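Local coordinates for Serine/threonine-protein kinase Tel1 (Chaetomium thermophilum, PDB 6SKY) that probably phosphorylates serine or threonine in Ser/Thr-Gln motifs of target proteins, as an ATM-family kinase that signals DNA damage, at residues Gln2836-Trp2850 / Ser2897-Lys2909. Residues are numbered along the deposited sequence; the frame is centred on the assembly and turned at random.
Sequences QTILDSLRHDTLYQW and SEADRAIEVVKKK. Unlike the reference sequence in segment 2836-2850: Leu2847 (reference Phe). Residues 2848, 2849, 2850 of segment 2836-2850 come from a tag, linker or insertion.
Arg2843 joins two carboxylates through separate nitrogens of one guanidinium. NH2 forms a salt bridge with Asp2900 OD1 at the group's edge, the two planes 76° apart, while NH1 holds OD1 of Asp2840, one turn back on its own helix, at 3.1 Å on the syn side, tilted out of both planes. Over the centre of one guanidinium face lies Ile2903 CD1, and the arginine's CG rests against Ala2899 CB. Ile2903 is a knob among Gln2836, Leu2839, Asp2840 and Arg2843: its CG2 meets the amide of Gln2836, with OE1 3.7 Å away. Beyond it, Leu2839 CD1 and Val2906 CG1 meet tip to tip at 3.6 Å. Helix 2836-2843 runs antiparallel to helix 2898-2908, their axes 10.8 Å apart at closest approach and 167° between directions.

Trp2850, part of an insertion, packs at the N-terminal end of helix 2898-2908. With CG anti to the carbonyl carbon (chi1 -70°), its indole presents one face to Ala2899, whose CA makes a CH-pi contact 3.9 Å from the six-membered ring's centroid; Tyr2848, of the same insertion, backs the opposite face near the rim. CZ3 touches Ala2902 CB at 3.6 Å. A serine in place of Trp2850 would probably open a gap over Ala2899 and Ala2902 and leave the start of helix 2898-2908 poorly packed. Phe2784 meets both Trp2850 and Leu2839. Away from the nucleotide and magnesium sites, this is antiparallel helix packing, joined without hydrogen bonds by apolar knob-into-hole contacts and a salt-bridge network sharing one arginine charge.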
ATOM      1  N   GLN A2836       9.225 -21.459   8.879  1.00 30.30           N
ATOM      2  CA  GLN A2836      10.260 -21.509   9.902  1.00 30.30           C
ATOM      3  C   GLN A2836       9.964 -22.595  10.925  1.00 30.30           C
ATOM      4  O   GLN A2836      10.870 -23.306  11.360  1.00 30.30           O
ATOM      5  CB  GLN A2836      10.373 -20.148  10.577  1.00 30.30           C
ATOM      6  CG  GLN A2836      11.402 -20.063  11.682  1.00 30.30           C
ATOM      7  CD  GLN A2836      12.819 -20.059  11.161  1.00 30.30           C
ATOM      8  OE1 GLN A2836      13.062 -19.758   9.993  1.00 30.30           O
ATOM      9  NE2 GLN A2836      13.766 -20.397  12.025  1.00 30.30           N
ATOM     10  N   THR A2837       8.699 -22.736  11.316  1.00 27.89           N
ATOM     11  CA  THR A2837       8.310 -23.786  12.253  1.00 27.89           C
ATOM     12  C   THR A2837       8.560 -25.176  11.683  1.00 27.89           C
ATOM     13  O   THR A2837       9.046 -26.068  12.387  1.00 27.89           O
ATOM     14  CB  THR A2837       6.840 -23.633  12.615  1.00 27.89           C
ATOM     15  OG1 THR A2837       6.634 -22.366  13.238  1.00 27.89           O
ATOM     16  CG2 THR A2837       6.417 -24.712  13.555  1.00 27.89           C
ATOM     17  N   ILE A2838       8.217 -25.384  10.412  1.00 26.92           N
ATOM     18  CA  ILE A2838       8.447 -26.679   9.777  1.00 26.92           C
ATOM     19  C   ILE A2838       9.938 -26.996   9.722  1.00 26.92           C
ATOM     20  O   ILE A2838      10.373 -28.098  10.076  1.00 26.92           O
ATOM     21  CB  ILE A2838       7.813 -26.706   8.377  1.00 26.92           C
ATOM     22  CG1 ILE A2838       6.304 -26.573   8.482  1.00 26.92           C
ATOM     23  CG2 ILE A2838       8.156 -27.979   7.666  1.00 26.92           C
ATOM     24  CD1 ILE A2838       5.640 -26.386   7.166  1.00 26.92           C
ATOM     25  N   LEU A2839      10.750 -26.033   9.291  1.00 28.53           N
ATOM     26  CA  LEU A2839      12.181 -26.301   9.218  1.00 28.53           C
ATOM     27  C   LEU A2839      12.802 -26.455  10.599  1.00 28.53           C
ATOM     28  O   LEU A2839      13.788 -27.181  10.757  1.00 28.53           O
ATOM     29  CB  LEU A2839      12.890 -25.200   8.441  1.00 28.53           C
ATOM     30  CG  LEU A2839      12.441 -24.957   7.005  1.00 28.53           C
ATOM     31  CD1 LEU A2839      13.370 -23.981   6.357  1.00 28.53           C
ATOM     32  CD2 LEU A2839      12.405 -26.240   6.227  1.00 28.53           C
ATOM     33  N   ASP A2840      12.245 -25.796  11.613  1.00 34.04           N
ATOM     34  CA  ASP A2840      12.732 -25.989  12.971  1.00 34.04           C
ATOM     35  C   ASP A2840      12.424 -27.389  13.467  1.00 34.04           C
ATOM     36  O   ASP A2840      13.267 -28.023  14.105  1.00 34.04           O
ATOM     37  CB  ASP A2840      12.122 -24.950  13.902  1.00 34.04           C
ATOM     38  CG  ASP A2840      12.845 -23.625  13.842  1.00 34.04           C
ATOM     39  OD1 ASP A2840      13.940 -23.576  13.249  1.00 34.04           O
ATOM     40  OD2 ASP A2840      12.321 -22.631  14.388  1.00 34.04           O
ATOM     41  N   SER A2841      11.218 -27.886  13.200  1.00 32.55           N
ATOM     42  CA  SER A2841      10.939 -29.285  13.493  1.00 32.55           C
ATOM     43  C   SER A2841      11.921 -30.193  12.781  1.00 32.55           C
ATOM     44  O   SER A2841      12.281 -31.252  13.299  1.00 32.55           O
ATOM     45  CB  SER A2841       9.519 -29.642  13.081  1.00 32.55           C
ATOM     46  OG  SER A2841       9.477 -29.990  11.713  1.00 32.55           O
ATOM     47  N   LEU A2842      12.351 -29.804  11.588  1.00 35.24           N
ATOM     48  CA  LEU A2842      13.394 -30.555  10.897  1.00 35.24           C
ATOM     49  C   LEU A2842      14.736 -30.452  11.603  1.00 35.24           C
ATOM     50  O   LEU A2842      15.576 -31.343  11.465  1.00 35.24           O
ATOM     51  CB  LEU A2842      13.526 -30.050   9.464  1.00 35.24           C
ATOM     52  CG  LEU A2842      14.109 -31.021   8.465  1.00 35.24           C
ATOM     53  CD1 LEU A2842      13.279 -32.249   8.541  1.00 35.24           C
ATOM     54  CD2 LEU A2842      14.043 -30.427   7.096  1.00 35.24           C
ATOM     55  N   ARG A2843      14.971 -29.366  12.339  1.00 37.12           N
ATOM     56  CA  ARG A2843      16.269 -29.156  12.970  1.00 37.12           C
ATOM     57  C   ARG A2843      16.499 -30.075  14.161  1.00 37.12           C
ATOM     58  O   ARG A2843      17.652 -30.348  14.505  1.00 37.12           O
ATOM     59  CB  ARG A2843      16.397 -27.702  13.409  1.00 37.12           C
ATOM     60  CG  ARG A2843      17.811 -27.234  13.597  1.00 37.12           C
ATOM     61  CD  ARG A2843      17.875 -26.118  14.620  1.00 37.12           C
ATOM     62  NE  ARG A2843      17.130 -24.932  14.220  1.00 37.12           N
ATOM     63  CZ  ARG A2843      17.665 -23.903  13.573  1.00 37.12           C
ATOM     64  NH1 ARG A2843      16.920 -22.859  13.248  1.00 37.12           N
ATOM     65  NH2 ARG A2843      18.947 -23.918  13.251  1.00 37.12           N
ATOM     66  N   HIS A2844      15.435 -30.552  14.799  1.00 39.41           N
ATOM     67  CA  HIS A2844      15.521 -31.474  15.919  1.00 39.41           C
ATOM     68  C   HIS A2844      15.362 -32.918  15.485  1.00 39.41           C
ATOM     69  O   HIS A2844      14.964 -33.763  16.289  1.00 39.41           O
ATOM     70  CB  HIS A2844      14.473 -31.120  16.967  1.00 39.41           C
ATOM     71  CG  HIS A2844      14.507 -29.687  17.380  1.00 39.41           C
ATOM     72  ND1 HIS A2844      13.385 -28.892  17.403  1.00 39.41           N
ATOM     73  CD2 HIS A2844      15.535 -28.900  17.769  1.00 39.41           C
ATOM     74  CE1 HIS A2844      13.720 -27.677  17.793  1.00 39.41           C
ATOM     75  NE2 HIS A2844      15.018 -27.655  18.023  1.00 39.41           N
ATOM     76  N   ASP A2845      15.646 -33.212  14.226  1.00 41.50           N
ATOM     77  CA  ASP A2845      15.637 -34.570  13.705  1.00 41.50           C
ATOM     78  C   ASP A2845      17.084 -35.040  13.644  1.00 41.50           C
ATOM     79  O   ASP A2845      17.875 -34.531  12.848  1.00 41.50           O
ATOM     80  CB  ASP A2845      14.970 -34.617  12.337  1.00 41.50           C
ATOM     81  CG  ASP A2845      14.557 -36.003  11.944  1.00 41.50           C
ATOM     82  OD1 ASP A2845      14.802 -36.934  12.730  1.00 41.50           O
ATOM     83  OD2 ASP A2845      13.981 -36.165  10.853  1.00 41.50           O
ATOM     84  N   THR A2846      17.426 -36.003  14.497  1.00 42.67           N
ATOM     85  CA  THR A2846      18.813 -36.429  14.625  1.00 42.67           C
ATOM     86  C   THR A2846      19.335 -37.069  13.346  1.00 42.67           C
ATOM     87  O   THR A2846      20.537 -37.012  13.068  1.00 42.67           O
ATOM     88  CB  THR A2846      18.941 -37.412  15.786  1.00 42.67           C
ATOM     89  OG1 THR A2846      18.097 -36.992  16.861  1.00 42.67           O
ATOM     90  CG2 THR A2846      20.366 -37.467  16.278  1.00 42.67           C
ATOM     91  N   LEU A2847      18.454 -37.665  12.556  1.00 41.52           N
ATOM     92  CA  LEU A2847      18.845 -38.529  11.458  1.00 41.52           C
ATOM     93  C   LEU A2847      18.810 -37.847  10.104  1.00 41.52           C
ATOM     94  O   LEU A2847      19.094 -38.498   9.098  1.00 41.52           O
ATOM     95  CB  LEU A2847      17.943 -39.761  11.430  1.00 41.52           C
ATOM     96  CG  LEU A2847      18.045 -40.689  12.635  1.00 41.52           C
ATOM     97  CD1 LEU A2847      16.947 -41.719  12.606  1.00 41.52           C
ATOM     98  CD2 LEU A2847      19.386 -41.360  12.620  1.00 41.52           C
ATOM     99  N   TYR A2848      18.465 -36.567  10.041  1.00 37.75           N
ATOM    100  CA  TYR A2848      18.453 -35.845   8.779  1.00 37.75           C
ATOM    101  C   TYR A2848      19.825 -35.238   8.535  1.00 37.75           C
ATOM    102  O   TYR A2848      20.362 -34.548   9.401  1.00 37.75           O
ATOM    103  CB  TYR A2848      17.376 -34.761   8.778  1.00 37.75           C
ATOM    104  CG  TYR A2848      17.232 -34.091   7.441  1.00 37.75           C
ATOM    105  CD1 TYR A2848      16.655 -34.754   6.377  1.00 37.75           C
ATOM    106  CD2 TYR A2848      17.688 -32.808   7.236  1.00 37.75           C
ATOM    107  CE1 TYR A2848      16.536 -34.157   5.159  1.00 37.75           C
ATOM    108  CE2 TYR A2848      17.575 -32.207   6.020  1.00 37.75           C
ATOM    109  CZ  TYR A2848      17.001 -32.883   4.986  1.00 37.75           C
ATOM    110  OH  TYR A2848      16.886 -32.277   3.765  1.00 37.75           O
ATOM    111  N   GLN A2849      20.395 -35.507   7.366  1.00 40.50           N
ATOM    112  CA  GLN A2849      21.717 -35.010   7.016  1.00 40.50           C
ATOM    113  C   GLN A2849      21.589 -33.708   6.243  1.00 40.50           C
ATOM    114  O   GLN A2849      20.828 -33.627   5.277  1.00 40.50           O
ATOM    115  CB  GLN A2849      22.481 -36.031   6.172  1.00 40.50           C
ATOM    116  CG  GLN A2849      22.298 -37.469   6.594  1.00 40.50           C
ATOM    117  CD  GLN A2849      22.952 -37.782   7.919  1.00 40.50           C
ATOM    118  OE1 GLN A2849      22.531 -38.690   8.631  1.00 40.50           O
ATOM    119  NE2 GLN A2849      23.996 -37.036   8.253  1.00 40.50           N
ATOM    120  N   TRP A2850      22.343 -32.699   6.655  1.00 38.75           N
ATOM    121  CA  TRP A2850      22.273 -31.391   6.024  1.00 38.75           C
ATOM    122  C   TRP A2850      23.351 -31.177   4.980  1.00 38.75           C
ATOM    123  O   TRP A2850      23.456 -30.080   4.433  1.00 38.75           O
ATOM    124  CB  TRP A2850      22.350 -30.297   7.076  1.00 38.75           C
ATOM    125  CG  TRP A2850      21.148 -30.238   7.904  1.00 38.75           C
ATOM    126  CD1 TRP A2850      20.906 -30.941   9.031  1.00 38.75           C
ATOM    127  CD2 TRP A2850      19.997 -29.436   7.672  1.00 38.75           C
ATOM    128  NE1 TRP A2850      19.676 -30.625   9.529  1.00 38.75           N
ATOM    129  CE2 TRP A2850      19.096 -29.697   8.709  1.00 38.75           C
ATOM    130  CE3 TRP A2850      19.642 -28.518   6.689  1.00 38.75           C
ATOM    131  CZ2 TRP A2850      17.865 -29.074   8.792  1.00 38.75           C
ATOM    132  CZ3 TRP A2850      18.428 -27.903   6.777  1.00 38.75           C
ATOM    133  CH2 TRP A2850      17.550 -28.182   7.813  1.00 38.75           C
ATOM    134  N   SER A2897      26.519 -23.757  11.974  1.00 47.00           N
ATOM    135  CA  SER A2897      25.847 -25.045  11.859  1.00 47.00           C
ATOM    136  C   SER A2897      25.167 -25.170  10.505  1.00 47.00           C
ATOM    137  O   SER A2897      24.572 -24.215  10.017  1.00 47.00           O
ATOM    138  CB  SER A2897      24.829 -25.215  12.983  1.00 47.00           C
ATOM    139  OG  SER A2897      24.311 -26.530  13.018  1.00 47.00           O
ATOM    140  N   GLU A2898      25.260 -26.355   9.899  1.00 46.58           N
ATOM    141  CA  GLU A2898      24.686 -26.562   8.573  1.00 46.58           C
ATOM    142  C   GLU A2898      23.186 -26.307   8.567  1.00 46.58           C
ATOM    143  O   GLU A2898      22.658 -25.683   7.641  1.00 46.58           O
ATOM    144  CB  GLU A2898      24.998 -27.971   8.091  1.00 46.58           C
ATOM    145  CG  GLU A2898      26.398 -28.116   7.552  1.00 46.58           C
ATOM    146  CD  GLU A2898      26.794 -29.559   7.346  1.00 46.58           C
ATOM    147  OE1 GLU A2898      26.293 -30.423   8.096  1.00 46.58           O
ATOM    148  OE2 GLU A2898      27.605 -29.832   6.437  1.00 46.58           O
ATOM    149  N   ALA A2899      22.484 -26.780   9.592  1.00 40.10           N
ATOM    150  CA  ALA A2899      21.074 -26.452   9.723  1.00 40.10           C
ATOM    151  C   ALA A2899      20.866 -24.949   9.773  1.00 40.10           C
ATOM    152  O   ALA A2899      19.955 -24.420   9.132  1.00 40.10           O
ATOM    153  CB  ALA A2899      20.497 -27.111  10.968  1.00 40.10           C
ATOM    154  N   ASP A2900      21.714 -24.239  10.517  1.00 43.44           N
ATOM    155  CA  ASP A2900      21.548 -22.798  10.658  1.00 43.44           C
ATOM    156  C   ASP A2900      21.784 -22.078   9.343  1.00 43.44           C
ATOM    157  O   ASP A2900      21.016 -21.184   8.979  1.00 43.44           O
ATOM    158  CB  ASP A2900      22.490 -22.265  11.727  1.00 43.44           C
ATOM    159  CG  ASP A2900      22.257 -22.901  13.063  1.00 43.44           C
ATOM    160  OD1 ASP A2900      21.478 -23.868  13.118  1.00 43.44           O
ATOM    161  OD2 ASP A2900      22.850 -22.440  14.058  1.00 43.44           O
ATOM    162  N   ARG A2901      22.836 -22.448   8.616  1.00 40.91           N
ATOM    163  CA  ARG A2901      23.092 -21.826   7.323  1.00 40.91           C
ATOM    164  C   ARG A2901      21.946 -22.075   6.353  1.00 40.91           C
ATOM    165  O   ARG A2901      21.479 -21.152   5.679  1.00 40.91           O
ATOM    166  CB  ARG A2901      24.399 -22.347   6.743  1.00 40.91           C
ATOM    167  CG  ARG A2901      25.613 -21.927   7.514  1.00 40.91           C
ATOM    168  CD  ARG A2901      26.851 -22.574   6.949  1.00 40.91           C
ATOM    169  NE  ARG A2901      28.035 -22.247   7.731  1.00 40.91           N
ATOM    170  CZ  ARG A2901      29.220 -22.820   7.562  1.00 40.91           C
ATOM    171  NH1 ARG A2901      30.249 -22.461   8.319  1.00 40.91           N
ATOM    172  NH2 ARG A2901      29.375 -23.758   6.638  1.00 40.91           N
ATOM    173  N   ALA A2902      21.479 -23.321   6.270  1.00 33.83           N
ATOM    174  CA  ALA A2902      20.403 -23.642   5.342  1.00 33.83           C
ATOM    175  C   ALA A2902      19.125 -22.897   5.692  1.00 33.83           C
ATOM    176  O   ALA A2902      18.461 -22.342   4.809  1.00 33.83           O
ATOM    177  CB  ALA A2902      20.159 -25.143   5.329  1.00 33.83           C
ATOM    178  N   ILE A2903      18.761 -22.869   6.972  1.00 31.76           N
ATOM    179  CA  ILE A2903      17.520 -22.214   7.361  1.00 31.76           C
ATOM    180  C   ILE A2903      17.641 -20.705   7.224  1.00 31.76           C
ATOM    181  O   ILE A2903      16.652 -20.020   6.955  1.00 31.76           O
ATOM    182  CB  ILE A2903      17.136 -22.651   8.782  1.00 31.76           C
ATOM    183  CG1 ILE A2903      16.909 -24.155   8.806  1.00 31.76           C
ATOM    184  CG2 ILE A2903      15.889 -21.962   9.242  1.00 31.76           C
ATOM    185  CD1 ILE A2903      16.542 -24.690  10.143  1.00 31.76           C
ATOM    186  N   GLU A2904      18.851 -20.165   7.330  1.00 34.36           N
ATOM    187  CA  GLU A2904      19.043 -18.736   7.124  1.00 34.36           C
ATOM    188  C   GLU A2904      18.916 -18.366   5.653  1.00 34.36           C
ATOM    189  O   GLU A2904      18.339 -17.328   5.313  1.00 34.36           O
ATOM    190  CB  GLU A2904      20.405 -18.330   7.673  1.00 34.36           C
ATOM    191  CG  GLU A2904      20.670 -16.853   7.691  1.00 34.36           C
ATOM    192  CD  GLU A2904      22.058 -16.530   8.211  1.00 34.36           C
ATOM    193  OE1 GLU A2904      22.804 -17.476   8.546  1.00 34.36           O
ATOM    194  OE2 GLU A2904      22.407 -15.331   8.284  1.00 34.36           O
ATOM    195  N   VAL A2905      19.442 -19.210   4.764  1.00 27.87           N
ATOM    196  CA  VAL A2905      19.240 -19.004   3.333  1.00 27.87           C
ATOM    197  C   VAL A2905      17.756 -19.050   2.991  1.00 27.87           C
ATOM    198  O   VAL A2905      17.242 -18.196   2.259  1.00 27.87           O
ATOM    199  CB  VAL A2905      20.033 -20.043   2.529  1.00 27.87           C
ATOM    200  CG1 VAL A2905      19.692 -19.939   1.081  1.00 27.87           C
ATOM    201  CG2 VAL A2905      21.501 -19.829   2.719  1.00 27.87           C
ATOM    202  N   VAL A2906      17.046 -20.047   3.514  1.00 25.37           N
ATOM    203  CA  VAL A2906      15.607 -20.126   3.279  1.00 25.37           C
ATOM    204  C   VAL A2906      14.910 -18.880   3.801  1.00 25.37           C
ATOM    205  O   VAL A2906      13.989 -18.356   3.171  1.00 25.37           O
ATOM    206  CB  VAL A2906      15.024 -21.398   3.915  1.00 25.37           C
ATOM    207  CG1 VAL A2906      13.522 -21.340   3.911  1.00 25.37           C
ATOM    208  CG2 VAL A2906      15.493 -22.612   3.177  1.00 25.37           C
ATOM    209  N   LYS A2907      15.341 -18.378   4.956  1.00 28.75           N
ATOM    210  CA  LYS A2907      14.673 -17.229   5.549  1.00 28.75           C
ATOM    211  C   LYS A2907      14.938 -15.952   4.772  1.00 28.75           C
ATOM    212  O   LYS A2907      14.105 -15.045   4.778  1.00 28.75           O
ATOM    213  CB  LYS A2907      15.118 -17.069   6.997  1.00 28.75           C
ATOM    214  CG  LYS A2907      14.429 -15.956   7.728  1.00 28.75           C
ATOM    215  CD  LYS A2907      14.829 -15.927   9.185  1.00 28.75           C
ATOM    216  CE  LYS A2907      14.318 -14.663   9.848  1.00 28.75           C
ATOM    217  NZ  LYS A2907      14.845 -13.453   9.161  1.00 28.75           N
ATOM    218  N   LYS A2908      16.088 -15.846   4.116  1.00 28.90           N
ATOM    219  CA  LYS A2908      16.356 -14.658   3.322  1.00 28.90           C
ATOM    220  C   LYS A2908      15.811 -14.751   1.907  1.00 28.90           C
ATOM    221  O   LYS A2908      15.720 -13.725   1.229  1.00 28.90           O
ATOM    222  CB  LYS A2908      17.853 -14.365   3.279  1.00 28.90           C
ATOM    223  CG  LYS A2908      18.597 -15.053   2.174  1.00 28.90           C
ATOM    224  CD  LYS A2908      20.091 -14.893   2.365  1.00 28.90           C
ATOM    225  CE  LYS A2908      20.865 -15.850   1.472  1.00 28.90           C
ATOM    226  NZ  LYS A2908      22.294 -15.962   1.870  1.00 28.90           N
ATOM    227  N   LYS A2909      15.448 -15.941   1.433  1.00 23.14           N
ATOM    228  CA  LYS A2909      14.673 -16.021   0.203  1.00 23.14           C
ATOM    229  C   LYS A2909      13.217 -15.631   0.393  1.00 23.14           C
ATOM    230  O   LYS A2909      12.507 -15.466  -0.598  1.00 23.14           O
ATOM    231  CB  LYS A2909      14.728 -17.426  -0.381  1.00 23.14           C
ATOM    232  CG  LYS A2909      15.985 -17.748  -1.122  1.00 23.14           C
ATOM    233  CD  LYS A2909      16.019 -19.198  -1.457  1.00 23.14           C
ATOM    234  CE  LYS A2909      17.313 -19.571  -2.086  1.00 23.14           C
ATOM    235  NZ  LYS A2909      17.412 -21.031  -2.225  1.00 23.14           N
TER